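Local coordinates for type-2 restriction enzyme AgeI (PDB 5DWA), which recognises the double-stranded DNA sequence 5'-ACCGGT-3' and cuts it after the first A, leaving fragments with 5'-phosphate ends, at residues L17-S21 with C58-N62; F96-L100 with I165-V169. One frame throughout, in Å; residues are numbered along the deposited sequence.

How the contacts relate
Contact 1 joins two connecting loops near the periphery of the protein, one leading from strand 11-16 into helix 22-36, the other from helix 43-57 into helix 63-78. Contact 2 lies close to the centre of the chain, where helix 84-109 packs on strand 159-168 of the mixed sheet, near the bound DNA. Contacts 1 and 2 share no element, and the nearest atoms of contact 1 and contact 2 are about 10 Å apart. Their chemistry follows their place: contact 1 pairs a small apolar patch with three bridging waters and polar, exposed turn residues, whereas contact 2 is fully buried and depends on aromatic and aliphatic packing, with an alanine allowing close approach.

Contact 1: residues L17-S21 with C58-N62; sequences LDNVS and CPDAN
Val-20 rests its CG2 methyl against both Ala-61 and Cys-58, where two beta turns meet: a type II turn from Leu-17 to Val-20 and a type I turn from Cys-58 to Ala-61. CG2 lies 3.6 Å from Ala-61 CB and 3.9 Å from Cys-58 SG. With CG1 anti to the backbone N (chi1 179°), CG2 stands beside that N, and both branches of the valine can reach the sulfur. Small side chains suit the facing turn, because the backbones come close: the CA atoms of Asn-19 and Ala-61 are 4.9 Å apart.

Toward the solvent the chemistry turns polar. Asn-19 lays its amide carbon CG 3.9 Å from Asp-60 CB, and the amide and carboxylate planes are turned 76° from each other. Three waters bridge the two loops, two of them from backbone to backbone and the third from the Asn-19 amide. One donates to Asp-18 O and accepts from Asn-62 N; a second donates to Asn-19 O and accepts from Asp-60 N; the third accepts from Asn-19 ND2 and donates to Asp-60 O.

The turns themselves explain several residue choices. Asn-19 occupies the third position of its type II turn with positive phi, a conformation asparagine tolerates well, and Pro-59 has the fixed phi wanted at the second position of a type I turn. Each loop then passes into a helix through an N-cap. Ser-21 caps helix 22-36 with its side chain, and its own N is bonded to Gln-24 OE1, an arrangement consistent with a capping box. Leu-66 of helix 63-78 touches both Val-20 and Ala-61. At the start of that helix, Asn-62 OD1 accepts from Ser-64 N and also from Leu-242 N, while ND2 donates to Asn-241 OD1.

Contact 2: residues F96-L100 with I165-V169; sequences FEVAL and IHAKV
Phe-96 presents the CD2-CE2 side of its ring to the backbone of Lys-168, whose N lies at the ring edge, in the plane, 3.9 Å from CD2. Over one face lies CD1 of Leu-100, a residue one helical turn further on, 3.9 Å above the plane and displaced toward the rim. Obliquely to the ring come the methyl of Ala-167, with CB 3.9 Å from CD2, and the carbonyl of Lys-168, with O 3.8 Å from CE2. CG stands anti to the backbone N (chi1 -178°), a setting that carries the flat group off the helix to the end of the strand. Closer to the helix backbone, Phe-96 CB meets Val-169 CG2 at 3.9 Å.

The ring and Leu-100 thus form a hydrophobic notch for Ala-167, whose CB is 3.8 Å from Leu-100 CD1 and is also approached by the aliphatic CG of Glu-97. A methyl suits this place, since the axes of helix segment 96-100 and strand segment 165-168 pass 8.9 Å apart, with their directions at 124°. This is the helix-on-sheet packing of the PD-(D/E)XK nuclease fold: helix 84-109 packs against the mixed sheet at strand 159-168, an inner strand between 143-148 and 191-196. Replacing Phe-96 with alanine would probably open a gap beside Ala-167 and leave Leu-100 CD1 without the ring face it packs on.

Alternation along the strand sends His-166 and Lys-168 to the other face, where Lys-168 NZ forms a salt bridge with Asp-178 at the start of helix 178-187. Val-169 also packs on a phosphate of the bound DNA, while its buried backbone N, placed obliquely to the Phe-96 ring, has no hydrogen-bonding partner in the model.

Contact 1: residues L17-S21 with C58-N62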
loop_
_atom_site.group_PDB
_atom_site.type_symbol
_atom_site.label_atom_id
_atom_site.label_comp_id
_atom_site.label_asym_id
_atom_site.label_seq_id
_atom_site.Cartn_x
_atom_site.Cartn_y
_atom_site.Cartn_z
ATOM N N LEU A 17 -17.438 17.196 15.709
ATOM C CA LEU A 17 -17.151 17.772 14.407
ATOM C C LEU A 17 -17.297 19.285 14.516
ATOM O O LEU A 17 -18.393 19.835 14.348
ATOM C CB LEU A 17 -18.085 17.195 13.343
ATOM C CG LEU A 17 -17.867 17.660 11.905
ATOM C CD1 LEU A 17 -16.511 17.172 11.398
ATOM C CD2 LEU A 17 -19.001 17.181 11.005
ATOM N N ASP A 18 -16.181 19.943 14.821
ATOM C CA ASP A 18 -16.149 21.379 15.086
ATOM C C ASP A 18 -16.525 22.218 13.874
ATOM O O ASP A 18 -16.160 21.891 12.745
ATOM C CB ASP A 18 -14.757 21.790 15.570
ATOM C CG ASP A 18 -14.302 20.995 16.773
ATOM O OD1 ASP A 18 -15.101 20.843 17.719
ATOM O OD2 ASP A 18 -13.147 20.520 16.771
ATOM N N ASN A 19 -17.249 23.306 14.132
ATOM C CA ASN A 19 -17.666 24.266 13.107
ATOM C C ASN A 19 -18.476 23.647 11.974
ATOM O O ASN A 19 -18.385 24.068 10.819
ATOM C CB ASN A 19 -16.445 25.001 12.554
ATOM C CG ASN A 19 -15.821 25.919 13.584
ATOM O OD1 ASN A 19 -16.429 26.912 13.992
ATOM N ND2 ASN A 19 -14.622 25.579 14.034
ATOM N N VAL A 20 -19.268 22.641 12.324
ATOM C CA VAL A 20 -20.284 22.099 11.435
ATOM C C VAL A 20 -21.571 21.989 12.230
ATOM O O VAL A 20 -21.604 21.331 13.264
ATOM C CB VAL A 20 -19.907 20.712 10.879
ATOM C CG1 VAL A 20 -21.015 20.181 9.974
ATOM C CG2 VAL A 20 -18.586 20.779 10.131
ATOM N N SER A 21 -22.620 22.648 11.759
ATOM C CA SER A 21 -23.912 22.557 12.423
ATOM C C SER A 21 -24.696 21.380 11.861
ATOM O O SER A 21 -24.381 20.873 10.779
ATOM C CB SER A 21 -24.703 23.854 12.249
ATOM O OG SER A 21 -25.096 24.033 10.903
ATOM N N CYS A 58 -18.784 24.773 4.947
ATOM C CA CYS A 58 -18.180 24.812 6.271
ATOM C C CYS A 58 -16.718 25.229 6.200
ATOM O O CYS A 58 -15.817 24.411 6.410
ATOM C CB CYS A 58 -18.304 23.449 6.952
ATOM S SG CYS A 58 -20.022 22.916 7.164
ATOM N N PRO A 59 -16.471 26.513 5.922
ATOM C CA PRO A 59 -15.093 26.968 5.699
ATOM C C PRO A 59 -14.214 26.965 6.949
ATOM O O PRO A 59 -12.989 27.005 6.817
ATOM C CB PRO A 59 -15.281 28.393 5.175
ATOM C CG PRO A 59 -16.602 28.832 5.722
ATOM C CD PRO A 59 -17.454 27.605 5.793
ATOM N N ASP A 60 -14.813 26.919 8.135
ATOM C CA ASP A 60 -14.030 26.926 9.364
ATOM C C ASP A 60 -13.825 25.524 9.917
ATOM O O ASP A 60 -13.103 25.332 10.897
ATOM C CB ASP A 60 -14.697 27.811 10.415
ATOM C CG ASP A 60 -14.708 29.270 10.015
ATOM O OD1 ASP A 60 -13.780 29.694 9.293
ATOM O OD2 ASP A 60 -15.642 29.991 10.419
ATOM N N ALA A 61 -14.463 24.547 9.285
ATOM C CA ALA A 61 -14.337 23.168 9.719
ATOM C C ALA A 61 -12.993 22.622 9.271
ATOM O O ALA A 61 -12.386 23.144 8.331
ATOM C CB ALA A 61 -15.470 22.325 9.170
ATOM N N ASN A 62 -12.529 21.584 9.950
ATOM C CA ASN A 62 -11.316 20.893 9.555
ATOM C C ASN A 62 -11.595 20.108 8.270
ATOM O O ASN A 62 -12.398 19.175 8.266
ATOM C CB ASN A 62 -10.839 19.976 10.691
ATOM C CG ASN A 62 -9.504 19.318 10.402
ATOM O OD1 ASN A 62 -9.085 19.209 9.246
ATOM N ND2 ASN A 62 -8.822 18.878 11.457
HETATM O O HOH W 1 -14.134 20.239 11.744
HETATM O O HOH W 2 -17.441 26.161 9.089
HETATM O O HOH W 3 -12.767 23.546 13.056
#

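Contact 2: residues F96-L100 with I165-V169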
loop_
_atom_site.group_PDB
_atom_site.type_symbol
_atom_site.label_atom_id
_atom_site.label_comp_id
_atom_site.label_asym_id
_atom_site.label_seq_id
_atom_site.Cartn_x
_atom_site.Cartn_y
_atom_site.Cartn_z
ATOM N N PHE A 96 -9.514 13.047 -4.409
ATOM C CA PHE A 96 -8.736 14.142 -3.838
ATOM C C PHE A 96 -7.977 14.893 -4.948
ATOM O O PHE A 96 -7.871 16.124 -4.921
ATOM C CB PHE A 96 -7.793 13.610 -2.752
ATOM C CG PHE A 96 -6.979 14.676 -2.076
ATOM C CD1 PHE A 96 -7.552 15.865 -1.660
ATOM C CD2 PHE A 96 -5.630 14.471 -1.843
ATOM C CE1 PHE A 96 -6.784 16.837 -1.028
ATOM C CE2 PHE A 96 -4.852 15.437 -1.218
ATOM C CZ PHE A 96 -5.429 16.622 -0.811
ATOM N N GLU A 97 -7.463 14.158 -5.932
ATOM C CA GLU A 97 -6.891 14.793 -7.128
ATOM C C GLU A 97 -7.910 15.713 -7.814
ATOM O O GLU A 97 -7.593 16.857 -8.152
ATOM C CB GLU A 97 -6.414 13.750 -8.124
ATOM C CG GLU A 97 -5.380 12.789 -7.556
ATOM C CD GLU A 97 -5.015 11.743 -8.583
ATOM O OE1 GLU A 97 -4.363 12.104 -9.581
ATOM O OE2 GLU A 97 -5.414 10.575 -8.420
ATOM N N VAL A 98 -9.121 15.202 -8.038
ATOM C CA VAL A 98 -10.196 16.007 -8.632
ATOM C C VAL A 98 -10.418 17.285 -7.837
ATOM O O VAL A 98 -10.523 18.368 -8.401
ATOM C CB VAL A 98 -11.525 15.220 -8.707
ATOM C CG1 VAL A 98 -12.698 16.156 -9.047
ATOM C CG2 VAL A 98 -11.427 14.115 -9.736
ATOM N N ALA A 99 -10.487 17.155 -6.520
ATOM C CA ALA A 99 -10.747 18.297 -5.654
ATOM C C ALA A 99 -9.606 19.321 -5.689
ATOM O O ALA A 99 -9.864 20.522 -5.708
ATOM C CB ALA A 99 -10.994 17.826 -4.226
ATOM N N LEU A 100 -8.354 18.860 -5.701
ATOM C CA LEU A 100 -7.213 19.773 -5.768
ATOM C C LEU A 100 -7.261 20.621 -7.040
ATOM O O LEU A 100 -7.053 21.837 -6.997
ATOM C CB LEU A 100 -5.889 19.008 -5.713
ATOM C CG LEU A 100 -5.475 18.506 -4.338
ATOM C CD1 LEU A 100 -4.279 17.568 -4.497
ATOM C CD2 LEU A 100 -5.130 19.676 -3.430
ATOM N N ILE A 165 2.494 17.016 -8.154
ATOM C CA ILE A 165 1.950 16.831 -6.808
ATOM C C ILE A 165 1.757 15.344 -6.497
ATOM O O ILE A 165 1.185 14.614 -7.306
ATOM C CB ILE A 165 0.599 17.560 -6.644
ATOM C CG1 ILE A 165 0.747 19.046 -6.992
ATOM C CG2 ILE A 165 0.066 17.387 -5.227
ATOM C CD1 ILE A 165 -0.556 19.815 -6.899
ATOM N N HIS A 166 2.271 14.906 -5.342
ATOM C CA HIS A 166 1.949 13.621 -4.758
ATOM C C HIS A 166 0.781 13.859 -3.835
ATOM O O HIS A 166 0.946 14.487 -2.787
ATOM C CB HIS A 166 3.162 13.082 -4.013
ATOM C CG HIS A 166 4.383 13.057 -4.863
ATOM N ND1 HIS A 166 4.754 11.948 -5.590
ATOM C CD2 HIS A 166 5.286 14.025 -5.162
ATOM C CE1 HIS A 166 5.844 12.227 -6.284
ATOM N NE2 HIS A 166 6.179 13.484 -6.051
ATOM N N ALA A 167 -0.399 13.404 -4.249
ATOM C CA ALA A 167 -1.633 13.686 -3.532
ATOM C C ALA A 167 -2.027 12.455 -2.743
ATOM O O ALA A 167 -2.146 11.368 -3.305
ATOM C CB ALA A 167 -2.742 14.080 -4.498
ATOM N N LYS A 168 -2.175 12.608 -1.433
ATOM C CA LYS A 168 -2.535 11.472 -0.594
ATOM C C LYS A 168 -3.553 11.908 0.428
ATOM O O LYS A 168 -3.317 12.854 1.170
ATOM C CB LYS A 168 -1.317 10.887 0.134
ATOM C CG LYS A 168 -0.066 10.756 -0.709
ATOM C CD LYS A 168 0.922 9.811 -0.068
ATOM C CE LYS A 168 0.541 8.358 -0.322
ATOM N NZ LYS A 168 0.715 7.977 -1.755
ATOM N N VAL A 169 -4.683 11.227 0.474
ATOM C CA VAL A 169 -5.623 11.473 1.560
ATOM C C VAL A 169 -4.958 11.168 2.900
ATOM O O VAL A 169 -5.040 11.956 3.841
ATOM C CB VAL A 169 -6.882 10.628 1.412
ATOM C CG1 VAL A 169 -7.705 10.646 2.712
ATOM C CG2 VAL A 169 -7.703 11.107 0.219
#